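Local coordinates for protein glucokinase (PDB 6EDI) that probably phosphorylates D-glucose with ATP, as glucokinases of the ASKHA fold do, at residues Lys19-Ala22 / Leu23-Ala27; Thr31-Ala34 / Ser35-Ser38; His220-Gly223 / Val224-Ser227; Thr337-Gln340 / Phe341-Leu344. All coordinates share one frame; numbering follows the deposited sequence.

Interaction 1: residues Lys19-Ala22 / Leu23-Ala27; sequences KEIA and LEQLA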
ATOM      1  N   LYS A  19      26.001  -3.636 -20.320  1.00 39.69           N
ATOM      2  CA  LYS A  19      27.349  -4.167 -20.468  1.00 42.20           C
ATOM      3  C   LYS A  19      27.994  -4.348 -19.098  1.00 39.89           C
ATOM      4  O   LYS A  19      28.079  -3.409 -18.306  1.00 31.13           O
ATOM      5  CB  LYS A  19      28.212  -3.226 -21.305  1.00 42.09           C
ATOM      6  CG  LYS A  19      28.718  -3.782 -22.629  1.00 52.87           C
ATOM      7  CD  LYS A  19      27.753  -3.515 -23.787  1.00 56.26           C
ATOM      8  CE  LYS A  19      28.342  -3.995 -25.120  1.00 53.11           C
ATOM      9  NZ  LYS A  19      27.484  -3.619 -26.282  1.00 51.45           N
ATOM     10  N   GLU A  20      28.459  -5.555 -18.816  1.00 35.34           N
ATOM     11  CA  GLU A  20      29.259  -5.767 -17.622  1.00 32.92           C
ATOM     12  C   GLU A  20      30.710  -5.566 -18.034  1.00 36.77           C
ATOM     13  O   GLU A  20      31.124  -6.071 -19.069  1.00 35.66           O
ATOM     14  CB  GLU A  20      29.045  -7.177 -17.084  1.00 34.90           C
ATOM     15  CG  GLU A  20      29.940  -7.520 -15.909  1.00 33.57           C
ATOM     16  CD  GLU A  20      29.768  -8.946 -15.451  1.00 42.71           C
ATOM     17  OE1 GLU A  20      28.666  -9.508 -15.636  1.00 42.85           O
ATOM     18  OE2 GLU A  20      30.747  -9.496 -14.911  1.00 39.46           O
ATOM     19  N   ILE A  21      31.464  -4.805 -17.245  1.00 34.24           N
ATOM     20  CA  ILE A  21      32.860  -4.522 -17.555  1.00 33.26           C
ATOM     21  C   ILE A  21      33.744  -4.741 -16.340  1.00 35.71           C
ATOM     22  O   ILE A  21      33.288  -4.660 -15.195  1.00 35.35           O
ATOM     23  CB  ILE A  21      33.063  -3.065 -18.020  1.00 36.59           C
ATOM     24  CG1 ILE A  21      32.502  -2.096 -16.979  1.00 34.67           C
ATOM     25  CG2 ILE A  21      32.418  -2.831 -19.381  1.00 36.53           C
ATOM     26  CD1 ILE A  21      33.025  -0.696 -17.128  1.00 38.00           C
ATOM     27  N   ALA A  22      35.019  -5.008 -16.588  1.00 33.56           N
ATOM     28  CA  ALA A  22      35.989  -5.058 -15.506  1.00 36.45           C
ATOM     29  C   ALA A  22      36.134  -3.668 -14.918  1.00 33.34           C
ATOM     30  O   ALA A  22      36.042  -2.683 -15.646  1.00 36.07           O
ATOM     31  CB  ALA A  22      37.331  -5.549 -16.025  1.00 39.11           C
ATOM     32  N   LEU A  23      36.391  -3.572 -13.615  1.00 32.89           N
ATOM     33  CA  LEU A  23      36.588  -2.257 -12.994  1.00 33.71           C
ATOM     34  C   LEU A  23      37.657  -1.421 -13.700  1.00 39.63           C
ATOM     35  O   LEU A  23      37.514  -0.198 -13.848  1.00 34.37           O
ATOM     36  CB  LEU A  23      36.917  -2.383 -11.507  1.00 34.55           C
ATOM     37  CG  LEU A  23      37.481  -1.139 -10.817  1.00 36.52           C
ATOM     38  CD1 LEU A  23      36.490   0.018 -10.840  1.00 41.06           C
ATOM     39  CD2 LEU A  23      37.844  -1.463  -9.385  1.00 41.29           C
ATOM     40  N   GLU A  24      38.719  -2.083 -14.147  1.00 34.92           N
ATOM     41  CA  GLU A  24      39.810  -1.386 -14.818  1.00 40.55           C
ATOM     42  C   GLU A  24      39.344  -0.754 -16.134  1.00 37.35           C
ATOM     43  O   GLU A  24      39.931   0.226 -16.602  1.00 43.45           O
ATOM     44  CB  GLU A  24      40.994  -2.336 -15.047  1.00 38.30           C
ATOM     45  CG  GLU A  24      41.514  -3.031 -13.777  1.00 46.40           C
ATOM     46  CD  GLU A  24      40.568  -4.116 -13.235  1.00 46.79           C
ATOM     47  OE1 GLU A  24      39.979  -4.870 -14.045  1.00 43.25           O
ATOM     48  OE2 GLU A  24      40.402  -4.197 -11.998  1.00 44.21           O
ATOM     49  N   GLN A  25      38.277  -1.299 -16.717  1.00 37.32           N
ATOM     50  CA  GLN A  25      37.767  -0.829 -18.008  1.00 36.32           C
ATOM     51  C   GLN A  25      36.711   0.268 -17.877  1.00 33.32           C
ATOM     52  O   GLN A  25      36.141   0.676 -18.884  1.00 33.87           O
ATOM     53  CB  GLN A  25      37.125  -1.971 -18.802  1.00 35.97           C
ATOM     54  CG  GLN A  25      38.017  -3.145 -19.177  1.00 39.30           C
ATOM     55  CD  GLN A  25      37.198  -4.301 -19.745  1.00 48.52           C
ATOM     56  OE1 GLN A  25      36.274  -4.809 -19.090  1.00 38.87           O
ATOM     57  NE2 GLN A  25      37.517  -4.709 -20.973  1.00 53.37           N
ATOM     58  N   LEU A  26      36.437   0.726 -16.657  1.00 37.40           N
ATOM     59  CA  LEU A  26      35.343   1.686 -16.432  1.00 33.29           C
ATOM     60  C   LEU A  26      35.503   3.007 -17.190  1.00 39.06           C
ATOM     61  O   LEU A  26      34.656   3.359 -18.011  1.00 37.41           O
ATOM     62  CB  LEU A  26      35.089   1.934 -14.936  1.00 33.55           C
ATOM     63  CG  LEU A  26      34.001   2.950 -14.565  1.00 35.86           C
ATOM     64  CD1 LEU A  26      32.653   2.555 -15.138  1.00 30.86           C
ATOM     65  CD2 LEU A  26      33.896   3.127 -13.057  1.00 38.15           C
ATOM     66  N   ALA A  27      36.576   3.741 -16.921  1.00 37.59           N
ATOM     67  CA  ALA A  27      36.743   5.049 -17.556  1.00 38.99           C
ATOM     68  C   ALA A  27      36.824   4.889 -19.071  1.00 36.92           C
ATOM     69  O   ALA A  27      36.262   5.671 -19.827  1.00 37.17           O
ATOM     70  CB  ALA A  27      37.977   5.725 -17.030  1.00 43.26           C
TER
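Ala22 and Gln25 are tied together by two hydrogen bonds that run in opposite senses between the same pair of residues. The amide of Ala22 donates to Gln25 OE1, with 2.8 Å from Ala22 N to OE1 and an N-H...O angle of 155°, and the donor lies in the plane of the side-chain carbonyl. In return, Gln25 N gives its hydrogen to Ala22 O at 2.8 Å. In Gln25, CG sits beside the backbone N (chi1 -61°) and the chain runs extended from there, carrying the amide past the Ala22 methyl, with OE1 3.3 Å from Ala22 CB. A second side chain, Glu24, bends at chi2 and brings its OE1 within 3.4 Å of Ala22 CB.

Ile21 makes the apolar half of the contact. Its CD1 presses on Leu26 at 3.4 Å from Leu26 CA, a close contact for two carbons, and meets Leu26 CD1 at 3.8 Å. Leu26 also touches Val91 and Leu95 of helix 84-98, while Ile21 still bonds through its backbone to Tyr71 on strand 67-75.

Leu23 and Glu24 are the central residues of a type I beta turn closed by Gln25 N and Ala22 O. At this junction of edge strand 16-20 with helix 26-32, the bond from Ala22 N to Gln25 OE1 resembles one half of a capping box; Ala22 has no side-chain acceptor for the other.

Interaction 2: residues Thr31-Ala34 / Ser35-Ser38; sequences TGDA and SWSS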
ATOM      1  N   THR A  31      34.494   6.909 -21.445  1.00 38.25           N
ATOM      2  CA  THR A  31      35.066   7.790 -22.464  1.00 42.01           C
ATOM      3  C   THR A  31      34.828   7.257 -23.871  1.00 42.39           C
ATOM      4  O   THR A  31      34.804   8.026 -24.836  1.00 48.55           O
ATOM      5  CB  THR A  31      36.588   8.025 -22.265  1.00 40.71           C
ATOM      6  OG1 THR A  31      37.306   6.793 -22.430  1.00 40.41           O
ATOM      7  CG2 THR A  31      36.866   8.602 -20.892  1.00 38.13           C
ATOM      8  N   GLY A  32      34.642   5.946 -23.980  1.00 42.40           N
ATOM      9  CA  GLY A  32      34.489   5.298 -25.272  1.00 41.63           C
ATOM     10  C   GLY A  32      33.162   5.510 -25.986  1.00 45.95           C
ATOM     11  O   GLY A  32      33.087   5.357 -27.205  1.00 48.80           O
ATOM     12  N   ASP A  33      32.122   5.852 -25.230  1.00 40.49           N
ATOM     13  CA  ASP A  33      30.780   6.055 -25.774  1.00 42.82           C
ATOM     14  C   ASP A  33      30.287   7.422 -25.300  1.00 40.80           C
ATOM     15  O   ASP A  33      29.972   7.597 -24.125  1.00 37.89           O
ATOM     16  CB  ASP A  33      29.834   4.943 -25.286  1.00 45.39           C
ATOM     17  CG  ASP A  33      28.405   5.073 -25.835  1.00 44.49           C
ATOM     18  OD1 ASP A  33      28.007   6.148 -26.343  1.00 41.97           O
ATOM     19  OD2 ASP A  33      27.660   4.077 -25.731  1.00 47.18           O
ATOM     20  N   ALA A  34      30.201   8.377 -26.228  1.00 45.87           N
ATOM     21  CA  ALA A  34      29.878   9.770 -25.915  1.00 40.76           C
ATOM     22  C   ALA A  34      28.521   9.973 -25.242  1.00 38.92           C
ATOM     23  O   ALA A  34      28.287  11.008 -24.624  1.00 37.51           O
ATOM     24  CB  ALA A  34      29.967  10.625 -27.176  1.00 45.44           C
ATOM     25  N   SER A  35      27.618   9.009 -25.378  1.00 41.72           N
ATOM     26  CA  SER A  35      26.339   9.094 -24.682  1.00 38.74           C
ATOM     27  C   SER A  35      26.555   9.399 -23.209  1.00 39.03           C
ATOM     28  O   SER A  35      25.850  10.218 -22.631  1.00 33.50           O
ATOM     29  CB  SER A  35      25.559   7.802 -24.846  1.00 41.89           C
ATOM     30  OG  SER A  35      25.361   7.523 -26.214  1.00 49.83           O
ATOM     31  N   TRP A  36      27.564   8.762 -22.623  1.00 32.28           N
ATOM     32  CA  TRP A  36      27.945   9.012 -21.240  1.00 35.41           C
ATOM     33  C   TRP A  36      28.394  10.451 -20.962  1.00 38.28           C
ATOM     34  O   TRP A  36      28.379  10.889 -19.810  1.00 36.66           O
ATOM     35  CB  TRP A  36      29.039   8.030 -20.797  1.00 38.72           C
ATOM     36  CG  TRP A  36      28.544   6.624 -20.778  1.00 39.16           C
ATOM     37  CD1 TRP A  36      28.907   5.597 -21.610  1.00 35.21           C
ATOM     38  CD2 TRP A  36      27.540   6.101 -19.904  1.00 33.22           C
ATOM     39  NE1 TRP A  36      28.194   4.464 -21.288  1.00 37.31           N
ATOM     40  CE2 TRP A  36      27.349   4.750 -20.244  1.00 34.19           C
ATOM     41  CE3 TRP A  36      26.793   6.646 -18.855  1.00 31.70           C
ATOM     42  CZ2 TRP A  36      26.432   3.936 -19.568  1.00 36.20           C
ATOM     43  CZ3 TRP A  36      25.893   5.847 -18.191  1.00 31.23           C
ATOM     44  CH2 TRP A  36      25.723   4.502 -18.540  1.00 33.94           C
ATOM     45  N   SER A  37      28.822  11.171 -21.999  1.00 37.55           N
ATOM     46  CA  SER A  37      29.321  12.537 -21.818  1.00 37.40           C
ATOM     47  C   SER A  37      28.235  13.554 -21.462  1.00 36.13           C
ATOM     48  O   SER A  37      28.543  14.642 -20.969  1.00 38.68           O
ATOM     49  CB  SER A  37      30.084  13.013 -23.059  1.00 35.72           C
ATOM     50  OG  SER A  37      31.109  12.104 -23.399  1.00 35.92           O
ATOM     51  N   SER A  38      26.971  13.216 -21.703  1.00 37.14           N
ATOM     52  CA  SER A  38      25.893  14.163 -21.410  1.00 35.21           C
ATOM     53  C   SER A  38      24.656  13.534 -20.765  1.00 37.69           C
ATOM     54  O   SER A  38      24.453  12.319 -20.817  1.00 29.34           O
ATOM     55  CB  SER A  38      25.485  14.905 -22.679  1.00 36.95           C
ATOM     56  OG  SER A  38      24.750  14.050 -23.533  1.00 44.82           O
TER
HETATM   57  O   HOH W   1      27.130  13.284 -25.510  1.00 37.78           O
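Asp33 and the Ser35-Trp36 pair form a local turn at the protein surface, just after helix 26-32 and ahead of strand 41-48, in which one carboxylate oxygen and one backbone carbonyl of the same residue hold the chain that follows. Asp33 OD1 accepts twice from Ser35. The backbone amide comes from above the carboxylate plane, Ser35 N to Asp33 OD1 being 3.0 Å with an N-H...O angle of 153°. The hydroxyl donates on the syn side, Ser35 OG to Asp33 OD1 again being 3.0 Å. Both donors approach from the same face of the carboxylate, which limits how far the group can rotate. The carboxylate is carried there by the Asp33 side chain, whose CG stands opposite the backbone N (chi1 -179°).

The main chain adds two further bonds. Trp36 N reaches Asp33 O at 3.1 Å, and Ser37 N reaches Ala34 O at 2.7 Å. A water donates to Ala34 O, oxygen to oxygen 2.7 Å, and is also hydrogen-bonded to Ser38 OG. Trp36 brings CD1 of its indole to 3.8 Å from Asp33 CB, while the ring itself is buried against Phe56 and Gln58 of strand 51-58. Ser35 O bonds to Gln58 and Trp36 O to Arg109, so the turn is fastened to the body of the domain.

An Asx turn from Asp33 OD1 to Ser35 N, merged with the beta turn from Asp33 O to Trp36 N, makes an Asx motif leading into a short 3-10 turn.

Interaction 3: residues His220-Gly223 / Val224-Ser227; sequences HYVG and VSDS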
ATOM      1  N   HIS A 220       2.729   3.422  -6.888  1.00 24.14           N
ATOM      2  CA  HIS A 220       1.570   4.292  -6.641  1.00 20.97           C
ATOM      3  C   HIS A 220       1.702   5.548  -7.484  1.00 24.55           C
ATOM      4  O   HIS A 220       2.750   6.192  -7.464  1.00 26.00           O
ATOM      5  CB  HIS A 220       1.486   4.646  -5.160  1.00 23.38           C
ATOM      6  CG  HIS A 220       0.427   5.666  -4.841  1.00 22.95           C
ATOM      7  ND1 HIS A 220      -0.916   5.403  -4.966  1.00 25.21           N
ATOM      8  CD2 HIS A 220       0.525   6.938  -4.391  1.00 24.31           C
ATOM      9  CE1 HIS A 220      -1.610   6.475  -4.614  1.00 23.16           C
ATOM     10  NE2 HIS A 220      -0.760   7.415  -4.255  1.00 25.88           N
ATOM     11  N   TYR A 221       0.664   5.876  -8.254  1.00 23.09           N
ATOM     12  CA  TYR A 221       0.678   7.095  -9.052  1.00 26.95           C
ATOM     13  C   TYR A 221       0.113   8.240  -8.235  1.00 25.28           C
ATOM     14  O   TYR A 221      -0.910   8.082  -7.574  1.00 23.60           O
ATOM     15  CB  TYR A 221      -0.121   6.952 -10.352  1.00 24.68           C
ATOM     16  CG  TYR A 221      -0.231   8.272 -11.081  1.00 27.07           C
ATOM     17  CD1 TYR A 221       0.867   8.836 -11.707  1.00 27.53           C
ATOM     18  CD2 TYR A 221      -1.430   8.969 -11.114  1.00 32.09           C
ATOM     19  CE1 TYR A 221       0.779  10.048 -12.354  1.00 31.48           C
ATOM     20  CE2 TYR A 221      -1.527  10.186 -11.759  1.00 32.84           C
ATOM     21  CZ  TYR A 221      -0.422  10.716 -12.379  1.00 32.77           C
ATOM     22  OH  TYR A 221      -0.509  11.920 -13.025  1.00 31.19           O
ATOM     23  N   VAL A 222       0.795   9.380  -8.293  1.00 22.46           N
ATOM     24  CA  VAL A 222       0.466  10.559  -7.493  1.00 27.20           C
ATOM     25  C   VAL A 222       0.022  11.714  -8.397  1.00 27.90           C
ATOM     26  O   VAL A 222       0.850  12.382  -9.028  1.00 30.13           O
ATOM     27  CB  VAL A 222       1.681  11.028  -6.652  1.00 28.10           C
ATOM     28  CG1 VAL A 222       1.305  12.258  -5.854  1.00 32.92           C
ATOM     29  CG2 VAL A 222       2.197   9.917  -5.724  1.00 23.57           C
ATOM     30  N   GLY A 223      -1.281  11.972  -8.452  1.00 29.47           N
ATOM     31  CA  GLY A 223      -1.806  12.958  -9.385  1.00 32.86           C
ATOM     32  C   GLY A 223      -1.322  14.387  -9.171  1.00 32.89           C
ATOM     33  O   GLY A 223      -1.119  15.134 -10.143  1.00 31.42           O
ATOM     34  N   VAL A 224      -1.126  14.761  -7.906  1.00 29.36           N
ATOM     35  CA  VAL A 224      -0.746  16.129  -7.537  1.00 37.14           C
ATOM     36  C   VAL A 224       0.545  16.543  -8.212  1.00 34.27           C
ATOM     37  O   VAL A 224       0.647  17.641  -8.758  1.00 34.02           O
ATOM     38  CB  VAL A 224      -0.552  16.276  -6.015  1.00 37.46           C
ATOM     39  CG1 VAL A 224      -0.366  17.738  -5.649  1.00 36.65           C
ATOM     40  CG2 VAL A 224      -1.732  15.703  -5.262  1.00 39.62           C
ATOM     41  N   SER A 225       1.521  15.638  -8.191  1.00 32.52           N
ATOM     42  CA  SER A 225       2.859  15.906  -8.694  1.00 30.12           C
ATOM     43  C   SER A 225       3.134  15.211 -10.017  1.00 33.39           C
ATOM     44  O   SER A 225       4.242  15.315 -10.555  1.00 28.89           O
ATOM     45  CB  SER A 225       3.907  15.462  -7.665  1.00 33.98           C
ATOM     46  OG  SER A 225       3.833  14.062  -7.402  1.00 27.73           O
ATOM     47  N   ASP A 226       2.131  14.501 -10.525  1.00 32.19           N
ATOM     48  CA  ASP A 226       2.258  13.699 -11.746  1.00 34.14           C
ATOM     49  C   ASP A 226       3.508  12.830 -11.681  1.00 30.89           C
ATOM     50  O   ASP A 226       4.365  12.859 -12.574  1.00 29.22           O
ATOM     51  CB  ASP A 226       2.263  14.592 -12.992  1.00 34.84           C
ATOM     52  CG  ASP A 226       2.234  13.795 -14.275  1.00 36.50           C
ATOM     53  OD1 ASP A 226       1.623  12.705 -14.278  1.00 34.14           O
ATOM     54  OD2 ASP A 226       2.831  14.245 -15.275  1.00 35.33           O
ATOM     55  N   SER A 227       3.634  12.082 -10.591  1.00 24.86           N
ATOM     56  CA  SER A 227       4.830  11.280 -10.379  1.00 31.69           C
ATOM     57  C   SER A 227       4.413   9.979  -9.731  1.00 27.54           C
ATOM     58  O   SER A 227       3.255   9.822  -9.316  1.00 27.44           O
ATOM     59  CB  SER A 227       5.817  12.012  -9.473  1.00 24.67           C
ATOM     60  OG  SER A 227       5.182  12.334  -8.257  1.00 32.24           O
TER
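Asp226 OD1 is gripped by two groups: the hydroxyl of Tyr221, which donates with 2.6 Å between Tyr221 OH and Asp226 OD1, and Arg202, which makes a salt bridge to the same oxygen. The contact is a beta hairpin with a G1 beta bulge, joining strand 214-222 to strand 227-233; Asp226 and Ser227 both face Val222. Asp226 takes the left-handed helical backbone conformation (positive phi, 49°), a position in such bulges often held by glycine.

The carboxylate oxygen lies at the edge of the Tyr221 ring, near its plane, and the ring and carboxylate planes are 77° apart. It receives the hydroxyl on its anti side. Tyr221 reaches it because its ring extends opposite the backbone N (chi1 173°); the same ring stacks edge-to-face with Tyr228.

Val222 and Ser227 close the hairpin as an antiparallel hydrogen-bonded pair. Val222 N donates to Ser227 O at 2.7 Å, and Ser227 N returns a bond to Val222 O at 3.2 Å. Two weaker bonds, Ser225 N to Val222 O at 3.4 Å and Asp226 N to Gly223 O at 3.3 Å, span the turn. Val222 packs on Ile229, and Val224 on Gly150, of the second subunit, placing the hairpin at the dimer interface. On the loop side, the CG1 methyl of Val222 rests 3.5 Å from Ser225 OG.

Interaction 4: residues Thr337-Gln340 / Phe341-Leu344; sequences TTMQ and FLPL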
ATOM      1  N   THR A 337      -4.906  -8.575  -3.827  1.00 23.35           N
ATOM      2  CA  THR A 337      -4.136  -7.337  -3.986  1.00 22.63           C
ATOM      3  C   THR A 337      -4.859  -6.360  -4.906  1.00 22.59           C
ATOM      4  O   THR A 337      -4.824  -5.142  -4.687  1.00 21.78           O
ATOM      5  CB  THR A 337      -2.686  -7.603  -4.471  1.00 21.83           C
ATOM      6  OG1 THR A 337      -2.700  -8.195  -5.779  1.00 22.68           O
ATOM      7  CG2 THR A 337      -1.972  -8.542  -3.496  1.00 21.94           C
ATOM      8  N   THR A 338      -5.549  -6.907  -5.909  1.00 20.26           N
ATOM      9  CA  THR A 338      -6.296  -6.113  -6.871  1.00 24.81           C
ATOM     10  C   THR A 338      -7.450  -5.430  -6.158  1.00 23.09           C
ATOM     11  O   THR A 338      -7.722  -4.239  -6.376  1.00 22.84           O
ATOM     12  CB  THR A 338      -6.821  -6.978  -8.024  1.00 24.73           C
ATOM     13  OG1 THR A 338      -5.703  -7.553  -8.730  1.00 24.06           O
ATOM     14  CG2 THR A 338      -7.670  -6.171  -8.986  1.00 22.00           C
ATOM     15  N   MET A 339      -8.147  -6.166  -5.302  1.00 21.12           N
ATOM     16  CA  MET A 339      -9.187  -5.515  -4.513  1.00 20.66           C
ATOM     17  C   MET A 339      -8.622  -4.452  -3.552  1.00 22.10           C
ATOM     18  O   MET A 339      -9.154  -3.358  -3.475  1.00 25.01           O
ATOM     19  CB  MET A 339     -10.028  -6.552  -3.753  1.00 23.88           C
ATOM     20  CG  MET A 339     -11.196  -5.922  -2.980  1.00 26.19           C
ATOM     21  SD  MET A 339     -12.418  -5.163  -4.057  1.00 24.77           S
ATOM     22  CE  MET A 339     -12.372  -3.477  -3.471  1.00 26.83           C
ATOM     23  N   GLN A 340      -7.552  -4.744  -2.818  1.00 22.20           N
ATOM     24  CA  GLN A 340      -7.120  -3.763  -1.813  1.00 21.62           C
ATOM     25  C   GLN A 340      -6.609  -2.473  -2.417  1.00 22.95           C
ATOM     26  O   GLN A 340      -6.849  -1.395  -1.883  1.00 24.17           O
ATOM     27  CB  GLN A 340      -6.015  -4.319  -0.927  1.00 21.23           C
ATOM     28  CG  GLN A 340      -6.421  -5.474  -0.056  1.00 31.30           C
ATOM     29  CD  GLN A 340      -5.217  -6.035   0.635  1.00 30.34           C
ATOM     30  OE1 GLN A 340      -4.571  -6.963   0.131  1.00 34.76           O
ATOM     31  NE2 GLN A 340      -4.861  -5.439   1.770  1.00 27.03           N
ATOM     32  N   PHE A 341      -5.882  -2.590  -3.517  1.00 19.79           N
ATOM     33  CA  PHE A 341      -5.235  -1.435  -4.118  1.00 20.44           C
ATOM     34  C   PHE A 341      -5.956  -0.818  -5.328  1.00 21.27           C
ATOM     35  O   PHE A 341      -5.573   0.282  -5.801  1.00 19.08           O
ATOM     36  CB  PHE A 341      -3.819  -1.854  -4.537  1.00 20.77           C
ATOM     37  CG  PHE A 341      -2.958  -2.303  -3.397  1.00 20.34           C
ATOM     38  CD1 PHE A 341      -2.688  -1.439  -2.341  1.00 20.37           C
ATOM     39  CD2 PHE A 341      -2.379  -3.578  -3.396  1.00 20.84           C
ATOM     40  CE1 PHE A 341      -1.864  -1.820  -1.289  1.00 20.61           C
ATOM     41  CE2 PHE A 341      -1.553  -3.989  -2.341  1.00 22.92           C
ATOM     42  CZ  PHE A 341      -1.301  -3.114  -1.276  1.00 25.28           C
ATOM     43  N   LEU A 342      -6.968  -1.525  -5.843  1.00 21.54           N
ATOM     44  CA  LEU A 342      -7.680  -1.134  -7.088  1.00 23.61           C
ATOM     45  C   LEU A 342      -6.741  -0.566  -8.171  1.00 19.84           C
ATOM     46  O   LEU A 342      -6.888   0.574  -8.619  1.00 20.42           O
ATOM     47  CB  LEU A 342      -8.867  -0.196  -6.795  1.00 21.92           C
ATOM     48  CG  LEU A 342      -9.980  -0.772  -5.928  1.00 23.09           C
ATOM     49  CD1 LEU A 342     -11.035   0.297  -5.578  1.00 31.14           C
ATOM     50  CD2 LEU A 342     -10.653  -1.963  -6.614  1.00 25.86           C
ATOM     51  N   PRO A 343      -5.763  -1.383  -8.611  1.00 23.19           N
ATOM     52  CA  PRO A 343      -4.721  -0.902  -9.513  1.00 18.52           C
ATOM     53  C   PRO A 343      -5.215  -0.788 -10.947  1.00 20.69           C
ATOM     54  O   PRO A 343      -6.111  -1.523 -11.353  1.00 23.37           O
ATOM     55  CB  PRO A 343      -3.632  -1.998  -9.405  1.00 22.31           C
ATOM     56  CG  PRO A 343      -4.398  -3.256  -9.081  1.00 23.82           C
ATOM     57  CD  PRO A 343      -5.538  -2.778  -8.187  1.00 21.08           C
ATOM     58  N   LEU A 344      -4.626   0.133 -11.705  1.00 19.60           N
ATOM     59  CA  LEU A 344      -4.851   0.208 -13.149  1.00 21.59           C
ATOM     60  C   LEU A 344      -4.299  -1.052 -13.806  1.00 23.89           C
ATOM     61  O   LEU A 344      -4.913  -1.641 -14.706  1.00 23.31           O
ATOM     62  CB  LEU A 344      -4.136   1.445 -13.727  1.00 22.27           C
ATOM     63  CG  LEU A 344      -4.308   1.773 -15.211  1.00 20.53           C
ATOM     64  CD1 LEU A 344      -5.791   1.764 -15.601  1.00 26.75           C
ATOM     65  CD2 LEU A 344      -3.623   3.104 -15.587  1.00 24.92           C
TER
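Phe341 N bonds to Thr337 O in regular alpha-helical fashion at 3.0 Å with an N-H...O angle of 158°, whereas one residue on, Leu342 N reaches Thr338 O at 2.9 Å by a weak bond, bent to 124°; Leu342 is the first residue to leave helical angles, with phi 39°. Pro343 follows and brings its CD to 3.2 Å from Thr338 O. The Thr338 methyl CG2 meets that CD at 4.1 Å, the two side chains crossing at about a right angle.

Phe341 folds back over the last turn, its CD2 coming 3.2 Å from Thr337 O, while Gln340 CB lies over one face of its ring. On another side, Met339 and Leu342 run side by side in the same direction, Met339 CE to Leu342 CD2 being 3.9 Å. Both touch Phe384, and at the dimer interface Gln340 bonds to Gln340 of the second subunit.

Helix 317-341 thus ends at Leu342, in the left-handed helical conformation, with the i to i+4 bond, here weak, of an alpha-L type C-cap; Pro343 lacks the N-H that a Schellman motif needs. The cap leads into strand 345-348 of the second six-stranded sheet.

Overall arrangement
All four are local contacts at places where the chain changes course. Interactions 1 and 2 follow each other at the two ends of helix 26-32, their centres 14 Å apart, and both lie at the surface: one combines amide bonds with an apolar touch, the other gathers donors on a carboxylate. Interactions 3 and 4 belong to the other six-stranded sheet and its helix, with centres about 17 Å apart, and both touch the second subunit. Interaction 3 is a surface hairpin rich in polar bonds; interaction 4 alone is buried and mainly apolar beyond its backbone bonds. Arg204 links these two, bonding to His220 and to the carbonyl of Phe341.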